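Local structure of precorrin-3 methylase (Rhodobacter capsulatus, 3NUT) at residues 46-49 and 53-56; 66-71 and 92-97; 140-145 and 178-183. The protein probably transfers a methyl group from S-adenosyl-L-methionine to a precorrin intermediate on the pathway to adenosylcobalamin (vitamin B12). One frame throughout, in Å; residues are numbered along the deposited sequence.

Contact 1: 46-49 and 53-56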
loop_
_atom_site.group_PDB
_atom_site.type_symbol
_atom_site.label_atom_id
_atom_site.label_comp_id
_atom_site.label_asym_id
_atom_site.label_seq_id
_atom_site.Cartn_x
_atom_site.Cartn_y
_atom_site.Cartn_z
ATOM N N ALA A 46 -1.982 18.747 -16.058
ATOM C CA ALA A 46 -2.502 19.871 -16.872
ATOM C C ALA A 46 -2.462 21.242 -16.193
ATOM O O ALA A 46 -2.246 22.237 -16.877
ATOM C CB ALA A 46 -3.941 19.566 -17.399
ATOM N N ARG A 47 -2.642 21.296 -14.869
ATOM C CA ARG A 47 -2.634 22.575 -14.131
ATOM C C ARG A 47 -1.326 22.921 -13.390
ATOM O O ARG A 47 -1.310 23.792 -12.521
ATOM C CB ARG A 47 -3.821 22.652 -13.174
ATOM C CG ARG A 47 -5.222 22.628 -13.875
ATOM C CD ARG A 47 -6.296 22.154 -12.906
ATOM N NE ARG A 47 -5.739 21.132 -12.010
ATOM C CZ ARG A 47 -6.183 20.871 -10.780
ATOM N NH1 ARG A 47 -7.225 21.540 -10.285
ATOM N NH2 ARG A 47 -5.581 19.937 -10.045
ATOM N N ILE A 48 -0.234 22.238 -13.741
ATOM C CA ILE A 48 1.098 22.610 -13.264
ATOM C C ILE A 48 1.322 24.120 -13.426
ATOM O O ILE A 48 0.997 24.699 -14.478
ATOM C CB ILE A 48 2.203 21.828 -14.034
ATOM C CG1 ILE A 48 3.603 22.108 -13.461
ATOM C CG2 ILE A 48 2.159 22.139 -15.556
ATOM C CD1 ILE A 48 3.818 21.645 -12.057
ATOM N N ALA A 49 1.862 24.765 -12.399
ATOM C CA ALA A 49 2.098 26.205 -12.463
ATOM C C ALA A 49 3.148 26.492 -13.536
ATOM O O ALA A 49 4.220 25.931 -13.473
ATOM C CB ALA A 49 2.562 26.744 -11.081
ATOM N N GLY A 53 11.456 27.979 -18.013
ATOM C CA GLY A 53 12.282 26.783 -18.059
ATOM C C GLY A 53 11.565 25.442 -17.954
ATOM O O GLY A 53 12.181 24.407 -18.223
ATOM N N LEU A 54 10.278 25.453 -17.574
ATOM C CA LEU A 54 9.509 24.200 -17.389
ATOM C C LEU A 54 9.037 23.618 -18.695
ATOM O O LEU A 54 8.392 24.291 -19.488
ATOM C CB LEU A 54 8.300 24.364 -16.445
ATOM C CG LEU A 54 7.355 23.155 -16.334
ATOM C CD1 LEU A 54 7.976 21.992 -15.559
ATOM C CD2 LEU A 54 6.008 23.556 -15.713
ATOM N N THR A 55 9.314 22.333 -18.880
ATOM C CA THR A 55 8.896 21.639 -20.077
ATOM C C THR A 55 8.277 20.268 -19.753
ATOM O O THR A 55 8.700 19.557 -18.817
ATOM C CB THR A 55 10.036 21.594 -21.127
ATOM O OG1 THR A 55 10.023 20.347 -21.798
ATOM C CG2 THR A 55 11.379 21.711 -20.492
ATOM N N LEU A 56 7.256 19.917 -20.520
ATOM C CA LEU A 56 6.463 18.706 -20.299
ATOM C C LEU A 56 6.602 17.776 -21.486
ATOM O O LEU A 56 6.611 18.235 -22.627
ATOM C CB LEU A 56 4.995 19.079 -20.161
ATOM C CG LEU A 56 4.289 19.352 -18.835
ATOM C CD1 LEU A 56 5.023 20.327 -17.974
ATOM C CD2 LEU A 56 2.876 19.821 -19.150
#
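The backbones approach most closely at Ala49 and Leu54, where the CA atom of Ala49 lies 9.1 Å from the CA atom of Leu54. At that spacing the main chains do not meet, and side chains bridge the gap. Segment 46-49 belongs to the loop between two neighbouring strands, 37-40 and 55-58. Segment 53-56 leads into the second of these, which within this chain is an outermost strand of the five-stranded parallel sheet. Gly53 takes a positive phi (98°) just before the strand, a backbone shape that calls for glycine. Thr55 then pairs with strand 37-40 and the residue before it, by backbone hydrogen bonds with Ile38 and Thr36. The contact is made mainly by apolar side chains and lies at the surface, away from the cofactor site. Ile48 carries it. Its CG1 is anti to the backbone N (chi1 -175°) and lies 3.6 Å from CD2 of Leu54. The two side chains cross at a slant. The other branch of Ile48 works on both leucines: CG2 is 4.1 Å from CD2 of Leu54 and 4.2 Å from CD1 of Leu56. Ile48 and Leu56 run past each other in opposite directions, a looser meeting than the one with Leu54. Ile48 and Leu54 also rest on Ile38, so the loop covers part of strand 37-40 as well. Leu56 reaches Ile42 in the same loop. Leu54 has CG anti to its own N (chi1 173°), so the branched end faces the loop and CD2 is the methyl that touches it. There this methyl also meets a main-chain oxygen: Ala49 O sits 3.7 Å from Leu54 CD2.

Contact 2: 66-71 and 92-97. With SAH (S-adenosyl-L-homocysteine), chain E.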
loop_
_atom_site.group_PDB
_atom_site.type_symbol
_atom_site.label_atom_id
_atom_site.label_comp_id
_atom_site.label_asym_id
_atom_site.label_seq_id
_atom_site.Cartn_x
_atom_site.Cartn_y
_atom_site.Cartn_z
ATOM N N ASP A 66 11.513 3.216 -22.786
ATOM C CA ASP A 66 12.141 4.252 -23.626
ATOM C C ASP A 66 12.027 5.677 -23.074
ATOM O O ASP A 66 12.914 6.515 -23.282
ATOM C CB ASP A 66 11.553 4.234 -25.051
ATOM C CG ASP A 66 12.326 3.320 -26.014
ATOM O OD1 ASP A 66 13.170 2.511 -25.554
ATOM O OD2 ASP A 66 12.065 3.406 -27.249
ATOM N N ARG A 67 10.915 5.966 -22.424
ATOM C CA ARG A 67 10.784 7.219 -21.728
ATOM C C ARG A 67 11.714 7.273 -20.515
ATOM O O ARG A 67 12.216 8.330 -20.184
ATOM C CB ARG A 67 9.330 7.435 -21.284
ATOM C CG ARG A 67 8.821 6.289 -20.435
ATOM C CD ARG A 67 7.344 6.044 -20.659
ATOM N NE ARG A 67 6.534 6.626 -19.590
ATOM C CZ ARG A 67 5.204 6.627 -19.590
ATOM N NH1 ARG A 67 4.558 6.081 -20.629
ATOM N NH2 ARG A 67 4.529 7.192 -18.574
ATOM N N ALA A 68 11.931 6.144 -19.853
ATOM C CA ALA A 68 12.801 6.108 -18.680
ATOM C C ALA A 68 14.245 6.349 -19.082
ATOM O O ALA A 68 14.937 7.108 -18.431
ATOM C CB ALA A 68 12.653 4.792 -17.929
ATOM N N THR A 69 14.680 5.721 -20.172
ATOM C CA THR A 69 15.990 5.961 -20.773
ATOM C C THR A 69 16.131 7.440 -21.142
ATOM O O THR A 69 17.176 8.076 -20.914
ATOM C CB THR A 69 16.182 5.043 -22.032
ATOM O OG1 THR A 69 15.991 3.662 -21.653
ATOM C CG2 THR A 69 17.554 5.223 -22.672
ATOM N N HIS A 70 15.066 8.003 -21.698
ATOM C CA HIS A 70 15.110 9.397 -22.090
ATOM C C HIS A 70 15.214 10.296 -20.870
ATOM O O HIS A 70 15.949 11.292 -20.894
ATOM C CB HIS A 70 13.879 9.752 -22.903
ATOM C CG HIS A 70 13.810 11.194 -23.299
ATOM N ND1 HIS A 70 12.634 11.916 -23.266
ATOM C CD2 HIS A 70 14.764 12.041 -23.751
ATOM C CE1 HIS A 70 12.869 13.145 -23.692
ATOM N NE2 HIS A 70 14.154 13.248 -23.988
ATOM N N ALA A 71 14.475 9.941 -19.822
ATOM C CA ALA A 71 14.559 10.635 -18.553
ATOM C C ALA A 71 16.009 10.639 -18.033
ATOM O O ALA A 71 16.507 11.663 -17.583
ATOM C CB ALA A 71 13.631 9.978 -17.539
ATOM N N PHE A 92 3.097 -1.502 -9.788
ATOM C CA PHE A 92 2.760 -1.709 -11.218
ATOM C C PHE A 92 2.870 -0.397 -11.985
ATOM O O PHE A 92 1.891 0.057 -12.581
ATOM C CB PHE A 92 1.352 -2.313 -11.365
ATOM C CG PHE A 92 1.148 -3.526 -10.512
ATOM C CD1 PHE A 92 2.046 -4.613 -10.598
ATOM C CD2 PHE A 92 0.086 -3.591 -9.612
ATOM C CE1 PHE A 92 1.888 -5.730 -9.793
ATOM C CE2 PHE A 92 -0.089 -4.712 -8.803
ATOM C CZ PHE A 92 0.819 -5.782 -8.883
ATOM N N ALA A 93 4.058 0.218 -11.933
ATOM C CA ALA A 93 4.245 1.599 -12.394
ATOM C C ALA A 93 5.683 1.874 -12.778
ATOM O O ALA A 93 6.434 0.948 -13.054
ATOM C CB ALA A 93 3.716 2.613 -11.338
ATOM N N MET A 94 6.070 3.146 -12.803
ATOM C CA MET A 94 7.278 3.566 -13.502
ATOM C C MET A 94 8.627 3.365 -12.755
ATOM O O MET A 94 9.695 3.380 -13.386
ATOM C CB MET A 94 7.122 5.021 -13.975
ATOM C CG MET A 94 6.372 5.188 -15.300
ATOM S SD MET A 94 7.201 4.380 -16.705
ATOM C CE MET A 94 8.766 5.233 -16.749
ATOM N N ALA A 95 8.590 3.192 -11.439
ATOM C CA ALA A 95 9.830 3.028 -10.686
ATOM C C ALA A 95 10.613 1.792 -11.153
ATOM O O ALA A 95 11.825 1.889 -11.413
ATOM C CB ALA A 95 9.587 3.009 -9.186
ATOM N N SER A 96 9.915 0.656 -11.274
ATOM C CA SER A 96 10.457 -0.582 -11.857
ATOM C C SER A 96 11.131 -0.421 -13.226
ATOM O O SER A 96 12.263 -0.875 -13.436
ATOM C CB SER A 96 9.334 -1.605 -12.036
ATOM O OG SER A 96 9.494 -2.661 -11.121
ATOM N N ALA A 97 10.392 0.185 -14.147
ATOM C CA ALA A 97 10.848 0.454 -15.486
ATOM C C ALA A 97 12.078 1.350 -15.519
ATOM O O ALA A 97 12.934 1.186 -16.374
ATOM C CB ALA A 97 9.741 1.113 -16.270
HETATM N N SAH E . 0.717 2.900 -9.485
HETATM C CA SAH E . -0.766 2.710 -9.472
HETATM C CB SAH E . -1.158 1.405 -10.183
HETATM C CG SAH E . -1.035 1.538 -11.702
HETATM S SD SAH E . -1.988 0.332 -12.595
HETATM C C SAH E . -1.140 2.652 -8.036
HETATM O O SAH E . -0.191 2.547 -7.271
HETATM O OXT SAH E . -2.304 2.701 -7.593
HETATM C "C5'" SAH E . -3.510 1.203 -12.892
HETATM C "C4'" SAH E . -4.706 0.475 -12.246
HETATM O "O4'" SAH E . -4.810 0.867 -10.871
HETATM C "C3'" SAH E . -6.092 0.757 -12.846
HETATM O "O3'" SAH E . -6.483 -0.152 -13.885
HETATM C "C2'" SAH E . -7.022 0.569 -11.666
HETATM O "O2'" SAH E . -7.291 -0.826 -11.411
HETATM C "C1'" SAH E . -6.183 1.071 -10.507
HETATM N N9 SAH E . -6.464 2.494 -10.202
HETATM C C8 SAH E . -5.632 3.542 -10.366
HETATM N N7 SAH E . -6.241 4.696 -9.954
HETATM C C5 SAH E . -7.488 4.392 -9.514
HETATM C C6 SAH E . -8.663 5.116 -8.937
HETATM N N6 SAH E . -8.657 6.459 -8.735
HETATM N N1 SAH E . -9.772 4.402 -8.620
HETATM C C2 SAH E . -9.820 3.066 -8.810
HETATM N N3 SAH E . -8.792 2.354 -9.327
HETATM C C4 SAH E . -7.624 2.943 -9.694
#
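Two helices lying against the parallel sheet, 65-76 and 94-104, pack together here through Arg67 and Ala68 on one side and Met94 and Ala97 on the other. They come close because small residues face each other: CA of Ala68 is 6.8 Å from CA of Ala97. CB of Ala68 lies 3.9 Å from the carbonyl O of Ala97 and 4.1 Å from CE of Met94. The Met94 chain is bent at chi2 (-62°) and chi3 (-61°), which brings its CE over to helix 65-76. That methyl is 3.8 Å from CG of Arg67. Further along the arginine, SD of Met94 is 3.7 Å from NE. The sulfur approaches the guanidinium obliquely. NE is buried and has no hydrogen-bond partner, while NH1 makes a long, weak ion pair with Asp60. The helices rest on strand 80-85, touched at Val83 by both Ala71 and Met94, so this is one helical layer of the alpha/beta domain that opens the tetrapyrrole methylase fold. The turn ahead of Met94 belongs to the cofactor pocket. S-adenosyl-L-homocysteine is bound there, with its CG 3.4 Å from the carbonyl O of Phe92 and its amino N 3.5 Å from CB of Ala93. A different face of the same segment meets the second subunit, where Ser96 OG makes a weak hydrogen bond to Thr245 O of that chain.

Contact 3: 140-145 and 178-183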
loop_
_atom_site.group_PDB
_atom_site.type_symbol
_atom_site.label_atom_id
_atom_site.label_comp_id
_atom_site.label_asym_id
_atom_site.label_seq_id
_atom_site.Cartn_x
_atom_site.Cartn_y
_atom_site.Cartn_z
ATOM N N ILE A 140 -2.415 -7.802 -6.935
ATOM C CA ILE A 140 -2.247 -8.625 -8.124
ATOM C C ILE A 140 -2.658 -7.861 -9.377
ATOM O O ILE A 140 -3.769 -7.313 -9.463
ATOM C CB ILE A 140 -3.040 -9.975 -8.020
ATOM C CG1 ILE A 140 -2.493 -10.856 -6.880
ATOM C CG2 ILE A 140 -2.969 -10.746 -9.332
ATOM C CD1 ILE A 140 -3.372 -12.105 -6.531
ATOM N N ASN A 141 -1.762 -7.826 -10.347
ATOM C CA ASN A 141 -2.042 -7.166 -11.606
ATOM C C ASN A 141 -2.688 -8.171 -12.575
ATOM O O ASN A 141 -2.092 -9.207 -12.886
ATOM C CB ASN A 141 -0.723 -6.628 -12.159
ATOM C CG ASN A 141 -0.873 -5.901 -13.467
ATOM O OD1 ASN A 141 -1.950 -5.404 -13.819
ATOM N ND2 ASN A 141 0.233 -5.810 -14.200
ATOM N N LEU A 142 -3.896 -7.864 -13.039
ATOM C CA LEU A 142 -4.656 -8.768 -13.934
ATOM C C LEU A 142 -4.566 -8.424 -15.423
ATOM O O LEU A 142 -5.211 -9.082 -16.240
ATOM C CB LEU A 142 -6.140 -8.821 -13.550
ATOM C CG LEU A 142 -6.603 -9.157 -12.134
ATOM C CD1 LEU A 142 -8.075 -9.451 -12.179
ATOM C CD2 LEU A 142 -5.865 -10.329 -11.515
ATOM N N SER A 143 -3.808 -7.380 -15.773
ATOM C CA SER A 143 -3.584 -7.041 -17.177
ATOM C C SER A 143 -2.119 -7.095 -17.544
ATOM O O SER A 143 -1.658 -6.310 -18.371
ATOM C CB SER A 143 -4.144 -5.659 -17.527
ATOM O OG SER A 143 -5.547 -5.626 -17.354
ATOM N N ASP A 144 -1.368 -8.005 -16.947
ATOM C CA ASP A 144 -0.009 -8.155 -17.430
ATOM C C ASP A 144 0.068 -9.124 -18.616
ATOM O O ASP A 144 -0.018 -10.357 -18.462
ATOM C CB ASP A 144 0.999 -8.510 -16.337
ATOM C CG ASP A 144 2.428 -8.204 -16.763
ATOM O OD1 ASP A 144 2.613 -7.670 -17.870
ATOM O OD2 ASP A 144 3.367 -8.491 -16.004
ATOM N N ASN A 145 0.224 -8.528 -19.799
ATOM C CA ASN A 145 0.415 -9.259 -21.049
ATOM C C ASN A 145 1.853 -9.788 -21.212
ATOM O O ASN A 145 2.098 -10.671 -22.035
ATOM C CB ASN A 145 -0.022 -8.389 -22.237
ATOM C CG ASN A 145 -1.458 -7.837 -22.073
ATOM O OD1 ASN A 145 -2.379 -8.543 -21.635
ATOM N ND2 ASN A 145 -1.638 -6.566 -22.422
ATOM N N HIS A 178 -11.291 -11.528 -22.226
ATOM C CA HIS A 178 -11.941 -12.628 -21.500
ATOM C C HIS A 178 -11.072 -13.179 -20.360
ATOM O O HIS A 178 -11.189 -14.357 -19.993
ATOM C CB HIS A 178 -12.335 -13.764 -22.462
ATOM C CG HIS A 178 -12.994 -13.298 -23.727
ATOM N ND1 HIS A 178 -14.213 -12.650 -23.741
ATOM C CD2 HIS A 178 -12.606 -13.397 -25.024
ATOM C CE1 HIS A 178 -14.539 -12.357 -24.991
ATOM N NE2 HIS A 178 -13.581 -12.801 -25.788
ATOM N N GLN A 179 -10.209 -12.334 -19.791
ATOM C CA GLN A 179 -9.275 -12.797 -18.751
ATOM C C GLN A 179 -9.835 -12.710 -17.326
ATOM O O GLN A 179 -9.657 -13.629 -16.528
ATOM C CB GLN A 179 -7.932 -12.074 -18.858
ATOM C CG GLN A 179 -6.823 -12.696 -18.038
ATOM C CD GLN A 179 -5.474 -12.474 -18.681
ATOM O OE1 GLN A 179 -5.107 -13.164 -19.643
ATOM N NE2 GLN A 179 -4.725 -11.499 -18.165
ATOM N N PHE A 180 -10.507 -11.605 -17.020
ATOM C CA PHE A 180 -11.147 -11.401 -15.722
ATOM C C PHE A 180 -12.287 -12.396 -15.472
ATOM O O PHE A 180 -12.577 -12.745 -14.325
ATOM C CB PHE A 180 -11.667 -9.969 -15.626
ATOM C CG PHE A 180 -12.251 -9.614 -14.282
ATOM C CD1 PHE A 180 -11.518 -9.795 -13.117
ATOM C CD2 PHE A 180 -13.527 -9.076 -14.188
ATOM C CE1 PHE A 180 -12.054 -9.459 -11.874
ATOM C CE2 PHE A 180 -14.071 -8.742 -12.948
ATOM C CZ PHE A 180 -13.329 -8.932 -11.789
ATOM N N THR A 181 -12.934 -12.831 -16.557
ATOM C CA THR A 181 -13.891 -13.937 -16.518
ATOM C C THR A 181 -13.200 -15.200 -16.004
ATOM O O THR A 181 -13.753 -15.878 -15.138
ATOM C CB THR A 181 -14.499 -14.208 -17.914
ATOM O OG1 THR A 181 -15.065 -13.000 -18.435
ATOM C CG2 THR A 181 -15.583 -15.315 -17.856
ATOM N N ARG A 182 -12.002 -15.509 -16.520
ATOM C CA ARG A 182 -11.211 -16.642 -16.007
ATOM C C ARG A 182 -10.931 -16.474 -14.509
ATOM O O ARG A 182 -11.142 -17.407 -13.732
ATOM C CB ARG A 182 -9.887 -16.836 -16.755
ATOM C CG ARG A 182 -9.953 -16.930 -18.280
ATOM C CD ARG A 182 -9.900 -18.380 -18.809
ATOM N NE ARG A 182 -8.575 -19.036 -18.831
ATOM C CZ ARG A 182 -7.649 -18.878 -19.786
ATOM N NH1 ARG A 182 -7.864 -18.054 -20.807
ATOM N NH2 ARG A 182 -6.492 -19.532 -19.719
ATOM N N VAL A 183 -10.481 -15.280 -14.109
ATOM C CA VAL A 183 -10.156 -14.987 -12.706
ATOM C C VAL A 183 -11.310 -15.238 -11.728
ATOM O O VAL A 183 -11.092 -15.804 -10.656
ATOM C CB VAL A 183 -9.589 -13.536 -12.527
ATOM C CG1 VAL A 183 -9.589 -13.110 -11.059
ATOM C CG2 VAL A 183 -8.177 -13.430 -13.116
#
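NE2 of Gln179 donates a hydrogen bond to the main-chain O of Leu142, at 3.1 Å and with an N-H...O angle of 151°. It ties the residue just after strand 137-141, in the mixed sheet of the second half of the chain, to helix 179-190. Helix 149-161 connects strand 137-141 to its parallel neighbour 165-169, a beta-alpha-beta unit, and helix 179-190 follows. The bond stays close to the plane of the Gln179 amide, but NE2 stands 42° above the plane of the Leu142 carbonyl. Gln179 reaches it with an extended chain whose CG is anti to the backbone N (chi1 -167°). Phe149 and Leu152 touch this buried side chain. A leucine here would probably leave Leu142 O without this amide donor and weaken the tie between this loop and the helix. Asn141 OD1 closes a weak Asx turn with Ser143 N, at 3.3 Å, and takes an ordinary hydrogen bond from ND2 of Asn170, a cofactor-binding residue. Ser143 OG is bonded to Asn170 O, so the turn grips that residue at two points. Beside the polar link, Leu142 points at the helix. Its CD1 is 3.6 Å from CD1 of Phe180. The Leu142 side chain meets that of Val183 tip to tip, with CG2 of the valine 4.1 Å from Leu142 CD1 and 4.2 Å from Leu142 CD2.

How the contacts relate
Contact 1 lies at the surface, whereas contacts 2 and 3 are buried. Contacts 1 and 2 both attach to the parallel sheet: the first lays a loop over side chains of its last two strands, the second pairs helices on it. Strand 55-58 and helix 65-76 are consecutive in the chain. Contact 3 belongs to the mixed sheet, about 36 Å from contact 1 between centres and across the middle of the chain. Contact 1 is packing of aliphatic side chains, with one methyl against a carbonyl oxygen. Contact 2 sets a methionine against a charged side chain, and contact 3 adds a true hydrogen bond. Contacts 2 and 3 meet directly, with Phe92 CZ 3.6 Å from Asn141 N, and both touch the second subunit.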